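Local coordinates for protein D-isomer specific 2-hydroxyacid dehydrogenase NAD-binding (Xanthobacter autotrophicus, PDB 4XA8) that probably works as an NAD(P)-dependent oxidoreductase of the D-2-hydroxyacid dehydrogenase family and binds NADPH, at residues His62-Phe65 with Ala66-Pro69; Pro101-Ser104 with Gln105-Ser109; Leu258-Phe261 with Glu262-Leu266; Asn300-Arg303 with Ile304-Glu308. All coordinates share one frame; numbering follows the deposited sequence.

Contact 1: residues His62-Phe65 with Ala66-Pro69; sequences HGFF and ARFP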
ATOM      1  N   HIS A  62      18.212 -18.992 -25.512  1.00 42.11           N
ATOM      2  CA  HIS A  62      19.557 -19.575 -25.696  1.00 43.66           C
ATOM      3  C   HIS A  62      19.953 -19.412 -27.176  1.00 43.46           C
ATOM      4  O   HIS A  62      19.160 -19.702 -28.073  1.00 43.40           O
ATOM      5  CB  HIS A  62      19.556 -21.060 -25.276  1.00 47.21           C
ATOM      6  N   GLY A  63      21.149 -18.888 -27.438  1.00 43.34           N
ATOM      7  CA  GLY A  63      21.610 -18.713 -28.818  1.00 43.39           C
ATOM      8  C   GLY A  63      21.124 -17.446 -29.512  1.00 40.80           C
ATOM      9  O   GLY A  63      21.457 -17.216 -30.658  1.00 39.03           O
ATOM     10  N   PHE A  64      20.370 -16.588 -28.812  1.00 38.61           N
ATOM     11  CA  PHE A  64      19.804 -15.396 -29.447  1.00 34.60           C
ATOM     12  C   PHE A  64      20.880 -14.472 -30.053  1.00 34.86           C
ATOM     13  O   PHE A  64      20.753 -13.994 -31.195  1.00 33.14           O
ATOM     14  CB  PHE A  64      18.957 -14.635 -28.433  1.00 32.52           C
ATOM     15  CG  PHE A  64      18.349 -13.369 -28.955  1.00 31.44           C
ATOM     16  CD1 PHE A  64      17.237 -13.395 -29.794  1.00 32.93           C
ATOM     17  CD2 PHE A  64      18.857 -12.138 -28.568  1.00 30.93           C
ATOM     18  CE1 PHE A  64      16.656 -12.202 -30.224  1.00 31.87           C
ATOM     19  CE2 PHE A  64      18.270 -10.958 -29.001  1.00 29.32           C
ATOM     20  CZ  PHE A  64      17.164 -10.993 -29.816  1.00 29.22           C
ATOM     21  N   PHE A  65      21.952 -14.231 -29.322  1.00 35.11           N
ATOM     22  CA  PHE A  65      22.914 -13.241 -29.802  1.00 37.54           C
ATOM     23  C   PHE A  65      23.691 -13.734 -31.002  1.00 38.71           C
ATOM     24  O   PHE A  65      24.268 -12.910 -31.714  1.00 39.11           O
ATOM     25  CB  PHE A  65      23.913 -12.838 -28.716  1.00 39.12           C
ATOM     26  CG  PHE A  65      23.293 -12.118 -27.566  1.00 39.68           C
ATOM     27  CD1 PHE A  65      22.737 -10.856 -27.743  1.00 41.09           C
ATOM     28  CD2 PHE A  65      23.283 -12.692 -26.298  1.00 41.04           C
ATOM     29  CE1 PHE A  65      22.160 -10.182 -26.685  1.00 38.87           C
ATOM     30  CE2 PHE A  65      22.700 -12.018 -25.234  1.00 42.30           C
ATOM     31  CZ  PHE A  65      22.151 -10.764 -25.430  1.00 40.26           C
ATOM     32  N   ALA A  66      23.687 -15.048 -31.246  1.00 38.32           N
ATOM     33  CA  ALA A  66      24.440 -15.595 -32.365  1.00 41.14           C
ATOM     34  C   ALA A  66      23.793 -15.214 -33.670  1.00 40.54           C
ATOM     35  O   ALA A  66      24.401 -15.375 -34.730  1.00 43.60           O
ATOM     36  CB  ALA A  66      24.563 -17.101 -32.277  1.00 40.98           C
ATOM     37  N   ARG A  67      22.568 -14.742 -33.611  1.00 37.34           N
ATOM     38  CA  ARG A  67      21.879 -14.272 -34.803  1.00 39.88           C
ATOM     39  C   ARG A  67      22.494 -13.004 -35.397  1.00 39.88           C
ATOM     40  O   ARG A  67      22.176 -12.651 -36.526  1.00 38.90           O
ATOM     41  CB  ARG A  67      20.417 -13.920 -34.476  1.00 39.77           C
ATOM     42  CG  ARG A  67      19.465 -15.067 -34.158  1.00 42.25           C
ATOM     43  CD  ARG A  67      18.207 -14.404 -33.584  1.00 42.37           C
ATOM     44  NE  ARG A  67      17.095 -15.304 -33.289  1.00 47.63           N
ATOM     45  CZ  ARG A  67      16.171 -15.691 -34.163  1.00 49.89           C
ATOM     46  NH1 ARG A  67      16.221 -15.295 -35.424  1.00 49.42           N
ATOM     47  NH2 ARG A  67      15.203 -16.515 -33.775  1.00 54.25           N
ATOM     48  N   PHE A  68      23.296 -12.270 -34.610  1.00 39.59           N
ATOM     49  CA  PHE A  68      23.634 -10.878 -34.928  1.00 37.95           C
ATOM     50  C   PHE A  68      25.138 -10.724 -34.896  1.00 40.90           C
ATOM     51  O   PHE A  68      25.692 -10.295 -33.881  1.00 42.13           O
ATOM     52  CB  PHE A  68      22.955  -9.947 -33.888  1.00 37.49           C
ATOM     53  CG  PHE A  68      21.486 -10.234 -33.699  1.00 37.39           C
ATOM     54  CD1 PHE A  68      20.600 -10.035 -34.741  1.00 38.58           C
ATOM     55  CD2 PHE A  68      20.994 -10.714 -32.484  1.00 35.59           C
ATOM     56  CE1 PHE A  68      19.252 -10.309 -34.588  1.00 38.91           C
ATOM     57  CE2 PHE A  68      19.657 -11.002 -32.335  1.00 35.53           C
ATOM     58  CZ  PHE A  68      18.777 -10.793 -33.382  1.00 35.97           C
ATOM     59  N   PRO A  69      25.833 -11.118 -35.998  1.00 43.15           N
ATOM     60  CA  PRO A  69      27.296 -11.100 -35.972  1.00 44.89           C
ATOM     61  C   PRO A  69      27.923  -9.704 -35.764  1.00 47.45           C
ATOM     62  O   PRO A  69      28.987  -9.618 -35.174  1.00 49.47           O
ATOM     63  CB  PRO A  69      27.697 -11.727 -37.328  1.00 47.52           C
ATOM     64  CG  PRO A  69      26.526 -11.582 -38.215  1.00 46.83           C
ATOM     65  CD  PRO A  69      25.290 -11.430 -37.331  1.00 43.96           C
TER
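F68 turns an edge of its ring to the face of F64, a T-shaped pair with centroids 5.1 Å apart and planes at 70°. F68 CE2 does the touching, 3.5 Å from F64 CZ and offset toward the rim of the F64 ring. F64 CG stands anti to the backbone N (chi1 178°), which swings the ring round toward F68. This is the tight half of the contact: both residues are buried, and R67 CB packs over the centre of the F68 ring. Large apolar rings suit these positions against strands 9-13 and 52-57. The other half is looser and faces solvent: at G63 a CB would press on the carbonyl oxygen of H62, and A66 needs little cover. The backbone joins the halves through i to i+3 bonds of 3-10 type: A66 N to G63 O (3.2 Å), R67 N to F64 O (3.1 Å) and F68 N to F65 O (3.1 Å). R67 lays its extended chain past F64 O and reaches the carbonyl oxygen of D42 with NH2. The chemistry is thus amphipathic: aromatic carbon anchors the turn inward, while backbone and arginine supply the polar bonds.

Contact 2: residues Pro101-Ser104 with Gln105-Ser109; sequences PNMS and QMMAS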
ATOM      1  N   PRO A 101      17.491   6.891 -12.136  1.00 52.94           N
ATOM      2  CA  PRO A 101      17.786   7.508 -10.866  1.00 53.14           C
ATOM      3  C   PRO A 101      16.703   7.394  -9.837  1.00 49.72           C
ATOM      4  O   PRO A 101      17.001   7.596  -8.681  1.00 54.78           O
ATOM      5  CB  PRO A 101      17.967   8.980 -11.241  1.00 54.25           C
ATOM      6  CG  PRO A 101      18.601   8.893 -12.558  1.00 57.36           C
ATOM      7  CD  PRO A 101      17.925   7.752 -13.248  1.00 55.48           C
ATOM      8  N   ASN A 102      15.476   7.104 -10.251  1.00 48.70           N
ATOM      9  CA  ASN A 102      14.355   6.922  -9.344  1.00 48.97           C
ATOM     10  C   ASN A 102      13.871   5.513  -9.044  1.00 47.39           C
ATOM     11  O   ASN A 102      12.839   5.325  -8.388  1.00 44.14           O
ATOM     12  CB  ASN A 102      13.211   7.713  -9.917  1.00 56.01           C
ATOM     13  CG  ASN A 102      13.288   9.171  -9.500  1.00 60.58           C
ATOM     14  OD1 ASN A 102      13.526   9.478  -8.315  1.00 63.22           O
ATOM     15  ND2 ASN A 102      13.093  10.070 -10.451  1.00 61.00           N
ATOM     16  N   MET A 103      14.593   4.490  -9.505  1.00 47.47           N
ATOM     17  CA  MET A 103      14.104   3.144  -9.324  1.00 47.02           C
ATOM     18  C   MET A 103      14.126   2.866  -7.840  1.00 44.34           C
ATOM     19  O   MET A 103      13.287   2.100  -7.336  1.00 45.28           O
ATOM     20  CB  MET A 103      14.977   2.120 -10.074  1.00 55.26           C
ATOM     21  CG  MET A 103      14.601   0.649  -9.823  1.00 59.62           C
ATOM     22  SD  MET A 103      16.062  -0.430  -9.847  1.00 75.95           S
ATOM     23  CE  MET A 103      15.372  -2.036  -9.444  1.00 69.61           C
ATOM     24  N   SER A 104      15.094   3.461  -7.151  1.00 41.47           N
ATOM     25  CA  SER A 104      15.198   3.344  -5.708  1.00 45.82           C
ATOM     26  C   SER A 104      13.900   3.798  -5.024  1.00 43.95           C
ATOM     27  O   SER A 104      13.477   3.201  -4.038  1.00 45.42           O
ATOM     28  CB  SER A 104      16.359   4.180  -5.214  1.00 48.16           C
ATOM     29  OG  SER A 104      16.455   4.072  -3.829  1.00 54.06           O
ATOM     30  N   GLN A 105      13.351   4.898  -5.524  1.00 42.28           N
ATOM     31  CA  GLN A 105      12.058   5.475  -5.048  1.00 40.42           C
ATOM     32  C   GLN A 105      10.867   4.606  -5.374  1.00 37.57           C
ATOM     33  O   GLN A 105      10.081   4.282  -4.523  1.00 34.49           O
ATOM     34  CB  GLN A 105      11.806   6.845  -5.701  1.00 43.88           C
ATOM     35  CG  GLN A 105      10.464   7.426  -5.281  1.00 46.68           C
ATOM     36  CD  GLN A 105      10.446   7.690  -3.796  1.00 49.32           C
ATOM     37  OE1 GLN A 105      10.967   8.730  -3.357  1.00 55.13           O
ATOM     38  NE2 GLN A 105       9.833   6.771  -2.996  1.00 47.64           N
ATOM     39  N   MET A 106      10.752   4.218  -6.628  1.00 36.44           N
ATOM     40  CA  MET A 106       9.684   3.365  -7.054  1.00 37.42           C
ATOM     41  C   MET A 106       9.693   1.997  -6.345  1.00 32.98           C
ATOM     42  O   MET A 106       8.660   1.445  -6.008  1.00 30.59           O
ATOM     43  CB  MET A 106       9.807   3.168  -8.557  1.00 42.62           C
ATOM     44  CG  MET A 106       8.665   2.396  -9.190  1.00 46.44           C
ATOM     45  SD  MET A 106       8.995   2.040 -10.928  1.00 60.98           S
ATOM     46  CE  MET A 106       7.537   1.094 -11.297  1.00 53.97           C
ATOM     47  N   MET A 107      10.875   1.434  -6.151  1.00 30.97           N
ATOM     48  CA  MET A 107      10.986   0.229  -5.373  1.00 29.53           C
ATOM     49  C   MET A 107      10.597   0.441  -3.892  1.00 26.46           C
ATOM     50  O   MET A 107       9.874  -0.361  -3.317  1.00 24.27           O
ATOM     51  CB  MET A 107      12.411  -0.345  -5.505  1.00 31.33           C
ATOM     52  CG  MET A 107      12.682  -1.460  -4.537  1.00 31.44           C
ATOM     53  SD  MET A 107      11.796  -2.968  -4.950  1.00 33.44           S
ATOM     54  CE  MET A 107      12.882  -3.551  -6.280  1.00 35.36           C
ATOM     55  N   ALA A 108      11.068   1.521  -3.273  1.00 26.10           N
ATOM     56  CA  ALA A 108      10.752   1.740  -1.877  1.00 25.60           C
ATOM     57  C   ALA A 108       9.266   1.929  -1.716  1.00 24.17           C
ATOM     58  O   ALA A 108       8.702   1.465  -0.723  1.00 24.37           O
ATOM     59  CB  ALA A 108      11.448   2.966  -1.329  1.00 26.69           C
ATOM     60  N   SER A 109       8.638   2.645  -2.647  1.00 24.39           N
ATOM     61  CA  SER A 109       7.197   2.899  -2.583  1.00 23.40           C
ATOM     62  C   SER A 109       6.474   1.566  -2.734  1.00 22.93           C
ATOM     63  O   SER A 109       5.503   1.281  -2.007  1.00 22.97           O
ATOM     64  CB  SER A 109       6.776   3.856  -3.713  1.00 25.13           C
ATOM     65  OG  SER A 109       7.326   5.147  -3.547  1.00 25.10           O
TER
HETATM   66  O   HOH W   1      15.265   7.600  -6.237  1.00 58.43           O
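The amides of N102 and Q105 lie side by side and point the same way, their planes 34° apart, and N102 OD1 comes 4.1 Å from Q105 CB. They flank the first turn of the alpha-helix 103-119, with N102 at the N-cap position, although its side chain makes no capping bond. The backbone carries the turn instead: M106 N bonds to N102 O at 2.9 Å, nearly along the C=O axis and almost straight (171°), and M107 N reaches M103 O at 2.8 Å. M107 CG lies anti to the backbone N (chi1 170°) and the chain then bends at chi2 and chi3, its CE ending 4.3 Å from M103 CE. M103 touches S286 and M107 touches A285, two residues that contact NADPH when it is bound; flexible methionine chains can fit themselves to the uneven wall beside the site. S104, a small residue, lies against L155 and A158 of helix 154-165. Q105 and M106 face the second subunit, packing on its R165 and R120. At the exposed start of the helix a water donates to P101 O (3.0 Å) and N102 OD1 (3.3 Å), and accepts a weak bond from Q105 N at 3.4 Å.

Contact 3: residues Leu258-Phe261 with Glu262-Leu266; sequences LDVF and EVEPL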
ATOM      1  N   LEU A 258       4.447 -11.718  -3.959  1.00 22.62           N
ATOM      2  CA  LEU A 258       5.579 -12.221  -4.754  1.00 22.76           C
ATOM      3  C   LEU A 258       5.559 -11.492  -6.086  1.00 23.46           C
ATOM      4  O   LEU A 258       4.565 -11.566  -6.815  1.00 24.64           O
ATOM      5  CB  LEU A 258       5.464 -13.734  -4.956  1.00 23.11           C
ATOM      6  CG  LEU A 258       5.351 -14.580  -3.689  1.00 23.48           C
ATOM      7  CD1 LEU A 258       5.058 -16.003  -4.117  1.00 25.35           C
ATOM      8  CD2 LEU A 258       6.605 -14.477  -2.823  1.00 25.01           C
ATOM      9  N   ASP A 259       6.628 -10.739  -6.358  1.00 24.07           N
ATOM     10  CA  ASP A 259       6.773  -9.935  -7.585  1.00 26.61           C
ATOM     11  C   ASP A 259       7.738 -10.532  -8.622  1.00 27.12           C
ATOM     12  O   ASP A 259       7.879  -9.988  -9.721  1.00 28.28           O
ATOM     13  CB  ASP A 259       7.299  -8.524  -7.229  1.00 27.08           C
ATOM     14  CG  ASP A 259       7.176  -7.540  -8.358  1.00 29.38           C
ATOM     15  OD1 ASP A 259       6.092  -7.438  -8.948  1.00 31.10           O
ATOM     16  OD2 ASP A 259       8.158  -6.811  -8.638  1.00 32.76           O
ATOM     17  N   VAL A 260       8.423 -11.608  -8.247  1.00 27.37           N
ATOM     18  CA  VAL A 260       9.480 -12.211  -9.016  1.00 29.23           C
ATOM     19  C   VAL A 260       9.447 -13.748  -8.786  1.00 29.86           C
ATOM     20  O   VAL A 260       9.003 -14.209  -7.722  1.00 28.91           O
ATOM     21  CB  VAL A 260      10.860 -11.702  -8.591  1.00 29.93           C
ATOM     22  CG1 VAL A 260      11.027 -10.198  -8.799  1.00 32.24           C
ATOM     23  CG2 VAL A 260      11.106 -12.030  -7.100  1.00 30.45           C
ATOM     24  N   PHE A 261       9.841 -14.533  -9.798  1.00 29.82           N
ATOM     25  CA  PHE A 261       9.604 -15.976  -9.749  1.00 31.36           C
ATOM     26  C   PHE A 261      10.756 -16.681 -10.399  1.00 34.90           C
ATOM     27  O   PHE A 261      11.493 -16.074 -11.147  1.00 36.01           O
ATOM     28  CB  PHE A 261       8.286 -16.337 -10.439  1.00 31.99           C
ATOM     29  CG  PHE A 261       7.121 -15.571  -9.875  1.00 29.94           C
ATOM     30  CD1 PHE A 261       6.824 -14.321 -10.346  1.00 29.68           C
ATOM     31  CD2 PHE A 261       6.434 -16.047  -8.793  1.00 30.62           C
ATOM     32  CE1 PHE A 261       5.788 -13.584  -9.794  1.00 29.51           C
ATOM     33  CE2 PHE A 261       5.407 -15.332  -8.234  1.00 29.79           C
ATOM     34  CZ  PHE A 261       5.091 -14.086  -8.748  1.00 28.77           C
ATOM     35  N   GLU A 262      10.877 -17.972 -10.150  1.00 37.76           N
ATOM     36  CA  GLU A 262      11.921 -18.728 -10.807  1.00 42.38           C
ATOM     37  C   GLU A 262      11.796 -18.700 -12.322  1.00 41.86           C
ATOM     38  O   GLU A 262      12.812 -18.465 -12.977  1.00 41.31           O
ATOM     39  CB  GLU A 262      12.018 -20.156 -10.291  1.00 46.95           C
ATOM     40  CG  GLU A 262      12.994 -20.215  -9.138  1.00 52.09           C
ATOM     41  CD  GLU A 262      12.964 -21.537  -8.419  1.00 57.36           C
ATOM     42  OE1 GLU A 262      12.548 -22.548  -9.090  1.00 55.20           O
ATOM     43  OE2 GLU A 262      13.371 -21.538  -7.210  1.00 51.23           O
ATOM     44  N   VAL A 263      10.586 -18.891 -12.866  1.00 36.78           N
ATOM     45  CA  VAL A 263      10.348 -18.784 -14.315  1.00 37.79           C
ATOM     46  C   VAL A 263       9.293 -17.696 -14.554  1.00 35.17           C
ATOM     47  O   VAL A 263       8.280 -17.686 -13.859  1.00 34.56           O
ATOM     48  CB  VAL A 263       9.858 -20.122 -14.899  1.00 39.42           C
ATOM     49  CG1 VAL A 263       9.564 -19.996 -16.409  1.00 41.38           C
ATOM     50  CG2 VAL A 263      10.911 -21.211 -14.660  1.00 42.94           C
ATOM     51  N   GLU A 264       9.570 -16.777 -15.479  1.00 35.33           N
ATOM     52  CA  GLU A 264       8.702 -15.615 -15.769  1.00 34.88           C
ATOM     53  C   GLU A 264       8.485 -15.404 -17.264  1.00 35.00           C
ATOM     54  O   GLU A 264       9.449 -15.470 -18.053  1.00 37.31           O
ATOM     55  CB  GLU A 264       9.351 -14.353 -15.206  1.00 37.31           C
ATOM     56  CG  GLU A 264       9.530 -14.352 -13.693  1.00 38.75           C
ATOM     57  CD  GLU A 264      10.269 -13.118 -13.198  1.00 42.84           C
ATOM     58  OE1 GLU A 264      10.703 -12.325 -14.058  1.00 49.74           O
ATOM     59  OE2 GLU A 264      10.458 -12.939 -11.965  1.00 41.76           O
ATOM     60  N   PRO A 265       7.268 -15.124 -17.712  1.00 32.99           N
ATOM     61  CA  PRO A 265       6.058 -15.075 -16.906  1.00 31.27           C
ATOM     62  C   PRO A 265       5.818 -16.392 -16.142  1.00 31.34           C
ATOM     63  O   PRO A 265       6.158 -17.481 -16.629  1.00 32.95           O
ATOM     64  CB  PRO A 265       4.973 -14.845 -17.921  1.00 31.75           C
ATOM     65  CG  PRO A 265       5.639 -14.379 -19.181  1.00 33.47           C
ATOM     66  CD  PRO A 265       7.052 -14.799 -19.129  1.00 34.07           C
ATOM     67  N   LEU A 266       5.250 -16.290 -14.968  1.00 28.16           N
ATOM     68  CA  LEU A 266       4.948 -17.462 -14.127  1.00 28.87           C
ATOM     69  C   LEU A 266       4.088 -18.486 -14.839  1.00 29.30           C
ATOM     70  O   LEU A 266       3.000 -18.163 -15.293  1.00 29.89           O
ATOM     71  CB  LEU A 266       4.231 -17.016 -12.865  1.00 28.28           C
ATOM     72  CG  LEU A 266       3.924 -18.085 -11.815  1.00 28.34           C
ATOM     73  CD1 LEU A 266       5.168 -18.675 -11.227  1.00 29.24           C
ATOM     74  CD2 LEU A 266       2.986 -17.543 -10.735  1.00 27.94           C
TER
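E264 curls back over the turn to catch the backbone of F261: F261 N donates to E264 OE2 at 2.8 Å (154°), which accepts through its anti lone pair. E264 CG lies anti to its own carbonyl carbon (chi1 -62°) and the chain is then extended (chi2 176°), which carries the carboxylate back along F261 until OE2 is also 3.2 Å from V260 CA. A glutamate is long enough to span the turn. Replacing E264 by an alanine would probably leave F261 N without its side-chain acceptor and the turn held less firmly. F261 likewise sets CG anti to its carbonyl carbon, and its ring crosses L266 at about a right angle. The branched leucine offers two methyls: CD1 lies 3.8 Å from F261 CD2, and L266 CD2 sits 4.1 Å over one face of the ring, toward the rim. A cis peptide before P265 probably helps bring L266 back to the ring. The turn follows strand 253-258 in the NAD-binding domain, directly after D259 of the NADPH site. F261 rests on E241 at the start of helix 241-250 and on V280 of strand 278-280, while W134 of the second subunit packs on F261, E264 and L266.

Contact 4: residues Asn300-Arg303 with Ile304-Glu308; sequences NIRR and IEAGE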
ATOM      1  N   ASN A 300      24.054   6.058 -25.853  1.00 40.16           N
ATOM      2  CA  ASN A 300      25.060   5.006 -25.900  1.00 41.62           C
ATOM      3  C   ASN A 300      25.239   4.460 -27.310  1.00 41.66           C
ATOM      4  O   ASN A 300      26.340   4.052 -27.705  1.00 45.16           O
ATOM      5  CB  ASN A 300      24.748   3.891 -24.888  1.00 40.73           C
ATOM      6  CG  ASN A 300      25.355   4.153 -23.516  1.00 42.96           C
ATOM      7  OD1 ASN A 300      26.268   4.995 -23.356  1.00 42.59           O
ATOM      8  ND2 ASN A 300      24.869   3.416 -22.512  1.00 40.73           N
ATOM      9  N   ILE A 301      24.167   4.480 -28.087  1.00 40.74           N
ATOM     10  CA  ILE A 301      24.255   4.132 -29.491  1.00 42.25           C
ATOM     11  C   ILE A 301      25.218   5.099 -30.169  1.00 48.17           C
ATOM     12  O   ILE A 301      26.189   4.692 -30.874  1.00 48.27           O
ATOM     13  CB  ILE A 301      22.858   4.146 -30.140  1.00 42.12           C
ATOM     14  CG1 ILE A 301      22.104   2.897 -29.644  1.00 38.68           C
ATOM     15  CG2 ILE A 301      22.979   4.223 -31.678  1.00 44.25           C
ATOM     16  CD1 ILE A 301      20.677   2.760 -30.126  1.00 37.42           C
ATOM     17  N   ARG A 302      24.999   6.390 -29.960  1.00 50.04           N
ATOM     18  CA  ARG A 302      25.908   7.354 -30.576  1.00 55.96           C
ATOM     19  C   ARG A 302      27.344   7.233 -30.041  1.00 56.84           C
ATOM     20  O   ARG A 302      28.289   7.309 -30.825  1.00 61.82           O
ATOM     21  CB  ARG A 302      25.362   8.784 -30.523  1.00 60.81           C
ATOM     22  CG  ARG A 302      25.345   9.452 -29.164  1.00 63.32           C
ATOM     23  CD  ARG A 302      25.640  10.939 -29.330  1.00 68.67           C
ATOM     24  NE  ARG A 302      26.996  11.154 -29.814  1.00 72.09           N
ATOM     25  CZ  ARG A 302      28.085  11.232 -29.051  1.00 71.44           C
ATOM     26  NH1 ARG A 302      28.016  11.105 -27.726  1.00 68.63           N
ATOM     27  NH2 ARG A 302      29.260  11.424 -29.630  1.00 74.17           N
ATOM     28  N   ARG A 303      27.527   6.996 -28.744  1.00 51.79           N
ATOM     29  CA  ARG A 303      28.891   6.821 -28.223  1.00 52.68           C
ATOM     30  C   ARG A 303      29.612   5.626 -28.847  1.00 54.20           C
ATOM     31  O   ARG A 303      30.768   5.740 -29.249  1.00 54.69           O
ATOM     32  CB  ARG A 303      28.912   6.707 -26.707  1.00 50.47           C
ATOM     33  CG  ARG A 303      28.648   8.033 -26.016  1.00 51.99           C
ATOM     34  CD  ARG A 303      28.162   7.862 -24.592  1.00 50.32           C
ATOM     35  NE  ARG A 303      28.117   9.137 -23.859  1.00 53.66           N
ATOM     36  CZ  ARG A 303      29.030   9.544 -22.984  1.00 57.11           C
ATOM     37  NH1 ARG A 303      28.882  10.709 -22.383  1.00 60.42           N
ATOM     38  NH2 ARG A 303      30.108   8.806 -22.706  1.00 59.32           N
ATOM     39  N   ILE A 304      28.925   4.488 -28.929  1.00 54.57           N
ATOM     40  CA  ILE A 304      29.516   3.284 -29.501  1.00 56.51           C
ATOM     41  C   ILE A 304      29.869   3.564 -30.975  1.00 60.82           C
ATOM     42  O   ILE A 304      30.934   3.171 -31.447  1.00 64.36           O
ATOM     43  CB  ILE A 304      28.608   2.022 -29.293  1.00 55.47           C
ATOM     44  CG1 ILE A 304      29.422   0.737 -29.383  1.00 60.12           C
ATOM     45  CG2 ILE A 304      27.494   1.938 -30.310  1.00 56.38           C
ATOM     46  CD1 ILE A 304      30.203   0.419 -28.127  1.00 61.64           C
ATOM     47  N   GLU A 305      29.006   4.302 -31.671  1.00 61.41           N
ATOM     48  CA  GLU A 305      29.233   4.666 -33.067  1.00 65.90           C
ATOM     49  C   GLU A 305      30.302   5.753 -33.293  1.00 69.52           C
ATOM     50  O   GLU A 305      30.792   5.921 -34.416  1.00 71.06           O
ATOM     51  CB  GLU A 305      27.909   5.074 -33.725  1.00 67.20           C
ATOM     52  CG  GLU A 305      26.868   3.960 -33.775  1.00 66.76           C
ATOM     53  CD  GLU A 305      27.204   2.811 -34.725  1.00 71.98           C
ATOM     54  OE1 GLU A 305      26.258   2.229 -35.295  1.00 74.05           O
ATOM     55  OE2 GLU A 305      28.392   2.464 -34.909  1.00 79.00           O
ATOM     56  N   ALA A 306      30.675   6.480 -32.241  1.00 68.53           N
ATOM     57  CA  ALA A 306      31.785   7.433 -32.323  1.00 71.77           C
ATOM     58  C   ALA A 306      33.030   6.936 -31.581  1.00 73.45           C
ATOM     59  O   ALA A 306      34.022   7.653 -31.484  1.00 75.75           O
ATOM     60  CB  ALA A 306      31.351   8.782 -31.780  1.00 73.03           C
ATOM     61  N   GLY A 307      32.984   5.712 -31.059  1.00 72.33           N
ATOM     62  CA  GLY A 307      34.131   5.135 -30.359  1.00 73.24           C
ATOM     63  C   GLY A 307      34.398   5.807 -29.027  1.00 72.21           C
ATOM     64  O   GLY A 307      35.542   5.894 -28.584  1.00 74.66           O
ATOM     65  N   GLU A 308      33.337   6.300 -28.396  1.00 69.30           N
ATOM     66  CA  GLU A 308      33.438   6.869 -27.065  1.00 68.06           C
ATOM     67  C   GLU A 308      33.018   5.835 -26.043  1.00 65.16           C
ATOM     68  O   GLU A 308      32.199   4.960 -26.345  1.00 61.94           O
ATOM     69  CB  GLU A 308      32.554   8.102 -26.953  1.00 69.61           C
ATOM     70  CG  GLU A 308      32.761   9.086 -28.086  1.00 74.23           C
ATOM     71  CD  GLU A 308      32.084  10.409 -27.830  1.00 76.82           C
ATOM     72  OE1 GLU A 308      31.063  10.423 -27.116  1.00 76.70           O
ATOM     73  OE2 GLU A 308      32.571  11.430 -28.360  1.00 83.04           O
TER
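R302 and E308 meet obliquely at the C-terminal end of helix 290-306, guanidinium and carboxylate planes 82° apart, so the two charged groups stand nearly upright to each other. E308 OE1 lies at the edge of the guanidinium, tilted 18° from its plane, 3.2 Å from R302 NH1 in a salt bridge and 3.3 Å from R302 NH2 in a weak bond; it is met from above the carboxylate plane. R302 gets there by placing CG between its backbone N and carbonyl carbon (chi1 71°), the crowded position, and then bending the chain toward A306. R302 NH1 has a second carboxylate in E299, and the arginine thus ties two glutamates. E308 reaches out with an extended chain that crosses R303 at about a right angle, OE1 lying 3.6 Å from R303 CG, while R303 NE pairs with E299. A glutamine in place of E308 would probably keep the length but cost R302 an anionic partner, leaving E299. Deeper in, I304 CG2 is pressed to 3.1 Å from I301 O, a tight contact; I301 and I304 lie on Y54 of strand 52-57, branched apolar side chains that suit the face turned to the sheet. The chain leaves the helix at G307, whose positive phi is easy for a glycine. E308 N donates to R303 O at 2.8 Å and G307 N weakly to I304 O, the paired bonds of a Schellman motif.

From the N terminus, the four contacts follow one another in series, none nesting within or crossing another, and each is a short continuous piece of chain. Contact 1 closes a turn between strands 52-57 and 73-76 in the domain of the five-stranded parallel sheet. Contact 2 opens helix 103-119, by which the chain passes toward the seven-stranded NAD-binding domain. Contact 3 closes the loop between strands 253-258 and 278-280 there; its nearest atoms are about 6 Å from contact 2, and both touch the second subunit. Contact 4 ends helix 290-306, which brings the chain back to the first domain, with nearest atoms about 12 Å from contact 1.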